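Local coordinates for protein TOXN (Bacillus thuringiensis, PDB 4ATO) that cleaves RNA at A-rich sequences as the toxin of a type III toxin-antitoxin system and is held in check by the RNA pseudoknot ToxI, at residues E15-Y19 with C166-K170. Residues are numbered along the deposited sequence; the frame is centred on the assembly and turned at random.
Sequences EYIDY and CQEYK
Tyr16 turns the edge of its ring toward the face of Tyr169, an offset edge-to-face pair that joins the first helix of the ToxN fold, 14-23, to the last helix of the model, 159-169. The ring planes stand at 90°, with centroids 5.9 Å apart. The nearest carbons, Tyr16 CD1 and Tyr169 CD2, are 4.2 Å from each other. Tyr16 and Tyr19, one helical turn apart, both reach across from helix 14-23. Each carries CG anti to its backbone nitrogen (chi1 -175° and 164°), which sends the ring outward from the helix and brings the phenol oxygen to the other helix's surface. Tyr16 OH comes down on Cys166, 3.5 Å from its CB and equally near its CA, while a hydrogen bond to Pro89 O satisfies this buried hydroxyl. Tyr19 OH reaches the same helix and hydrogen-bonds to Lys165 O, the residue just before Cys166, and the Lys165 side chain makes a cation-pi contact with the Tyr19 ring. Tyr169 OH, at the far end of the pair, bonds to Glu94 OE2, and Pro91 packs against both paired tyrosines, so the chain from the end of strand 78-89 to Glu94 meets both. Helix 159-169 is finishing here, with Lys170 the first residue to leave helical angles. On the more exposed flank, Glu168 runs extended past CG and its carboxylate plane stands perpendicular to the Tyr19 ring; Glu168 CB makes the closest approach to Tyr19 OH, 3.5 Å, while Glu168 OE1 stays farther from that hydroxyl at 3.8 Å.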
loop_
_atom_site.group_PDB
_atom_site.type_symbol
_atom_site.label_atom_id
_atom_site.label_comp_id
_atom_site.label_asym_id
_atom_site.label_seq_id
_atom_site.Cartn_x
_atom_site.Cartn_y
_atom_site.Cartn_z
ATOM N N GLU A 15 0.311 -17.932 42.615
ATOM C CA GLU A 15 -0.790 -18.327 43.484
ATOM C C GLU A 15 -2.072 -18.397 42.673
ATOM O O GLU A 15 -2.801 -19.388 42.729
ATOM C CB GLU A 15 -0.975 -17.334 44.633
ATOM C CG GLU A 15 -0.197 -17.658 45.887
ATOM C CD GLU A 15 -0.872 -17.104 47.132
ATOM O OE1 GLU A 15 -2.036 -16.661 47.025
ATOM O OE2 GLU A 15 -0.246 -17.113 48.215
ATOM N N TYR A 16 -2.345 -17.339 41.915
ATOM C CA TYR A 16 -3.572 -17.292 41.134
ATOM C C TYR A 16 -3.550 -18.313 39.999
ATOM O O TYR A 16 -4.580 -18.901 39.674
ATOM C CB TYR A 16 -3.853 -15.884 40.610
ATOM C CG TYR A 16 -5.181 -15.779 39.896
ATOM C CD1 TYR A 16 -6.373 -15.682 40.609
ATOM C CD2 TYR A 16 -5.248 -15.803 38.508
ATOM C CE1 TYR A 16 -7.593 -15.599 39.957
ATOM C CE2 TYR A 16 -6.461 -15.716 37.848
ATOM C CZ TYR A 16 -7.629 -15.616 38.572
ATOM O OH TYR A 16 -8.832 -15.531 37.906
ATOM N N ILE A 17 -2.380 -18.537 39.409
ATOM C CA ILE A 17 -2.262 -19.525 38.331
ATOM C C ILE A 17 -2.577 -20.927 38.862
ATOM O O ILE A 17 -3.371 -21.666 38.269
ATOM C CB ILE A 17 -0.862 -19.507 37.686
ATOM C CG1 ILE A 17 -0.682 -18.262 36.819
ATOM C CG2 ILE A 17 -0.627 -20.768 36.857
ATOM C CD1 ILE A 17 -1.447 -18.294 35.494
ATOM N N ASP A 18 -1.961 -21.281 39.985
ATOM C CA ASP A 18 -2.189 -22.583 40.614
ATOM C C ASP A 18 -3.645 -22.728 41.031
ATOM O O ASP A 18 -4.227 -23.808 40.953
ATOM C CB ASP A 18 -1.282 -22.762 41.830
ATOM C CG ASP A 18 0.183 -22.901 41.448
ATOM O OD1 ASP A 18 0.469 -23.154 40.251
ATOM O OD2 ASP A 18 1.043 -22.763 42.343
ATOM N N TYR A 19 -4.226 -21.623 41.472
ATOM C CA TYR A 19 -5.621 -21.606 41.867
ATOM C C TYR A 19 -6.494 -21.867 40.647
ATOM O O TYR A 19 -7.473 -22.600 40.733
ATOM C CB TYR A 19 -5.957 -20.268 42.511
ATOM C CG TYR A 19 -7.427 -19.959 42.619
ATOM C CD1 TYR A 19 -8.183 -20.449 43.671
ATOM C CD2 TYR A 19 -8.052 -19.140 41.687
ATOM C CE1 TYR A 19 -9.526 -20.153 43.781
ATOM C CE2 TYR A 19 -9.386 -18.836 41.788
ATOM C CZ TYR A 19 -10.123 -19.343 42.837
ATOM O OH TYR A 19 -11.464 -19.036 42.936
ATOM N N CYS A 166 -12.557 -16.598 38.718
ATOM C CA CYS A 166 -12.210 -15.189 38.853
ATOM C C CYS A 166 -13.228 -14.491 39.747
ATOM O O CYS A 166 -12.863 -13.722 40.631
ATOM C CB CYS A 166 -12.144 -14.512 37.483
ATOM S SG CYS A 166 -11.756 -12.743 37.532
ATOM N N GLN A 167 -14.508 -14.769 39.512
ATOM C CA GLN A 167 -15.587 -14.196 40.314
ATOM C C GLN A 167 -15.418 -14.584 41.779
ATOM O O GLN A 167 -15.506 -13.738 42.667
ATOM C CB GLN A 167 -16.955 -14.674 39.809
ATOM C CG GLN A 167 -17.388 -14.091 38.473
ATOM C CD GLN A 167 -17.956 -12.687 38.604
ATOM O OE1 GLN A 167 -18.272 -12.233 39.705
ATOM N NE2 GLN A 167 -18.090 -11.993 37.477
ATOM N N GLU A 168 -15.169 -15.869 42.020
ATOM C CA GLU A 168 -14.987 -16.375 43.374
ATOM C C GLU A 168 -13.837 -15.671 44.078
ATOM O O GLU A 168 -13.881 -15.461 45.289
ATOM C CB GLU A 168 -14.752 -17.887 43.363
ATOM C CG GLU A 168 -15.954 -18.695 42.897
ATOM C CD GLU A 168 -15.656 -20.178 42.780
ATOM O OE1 GLU A 168 -14.857 -20.695 43.591
ATOM O OE2 GLU A 168 -16.219 -20.826 41.868
ATOM N N TYR A 169 -12.812 -15.300 43.317
ATOM C CA TYR A 169 -11.683 -14.578 43.886
ATOM C C TYR A 169 -12.147 -13.243 44.443
ATOM O O TYR A 169 -11.627 -12.765 45.454
ATOM C CB TYR A 169 -10.584 -14.346 42.846
ATOM C CG TYR A 169 -9.466 -13.454 43.351
ATOM C CD1 TYR A 169 -9.552 -12.064 43.236
ATOM C CD2 TYR A 169 -8.327 -13.997 43.946
ATOM C CE1 TYR A 169 -8.545 -11.240 43.703
ATOM C CE2 TYR A 169 -7.307 -13.177 44.413
ATOM C CZ TYR A 169 -7.424 -11.797 44.288
ATOM O OH TYR A 169 -6.427 -10.963 44.742
ATOM N N LYS A 170 -13.123 -12.641 43.774
ATOM C CA LYS A 170 -13.659 -11.352 44.197
ATOM C C LYS A 170 -14.495 -11.481 45.470
ATOM O O LYS A 170 -15.666 -11.106 45.511
ATOM C CB LYS A 170 -14.452 -10.701 43.061
ATOM C CG LYS A 170 -13.601 -10.406 41.829
ATOM C CD LYS A 170 -14.439 -9.903 40.662
ATOM C CE LYS A 170 -13.563 -9.474 39.490
ATOM N NZ LYS A 170 -12.753 -10.599 38.949
#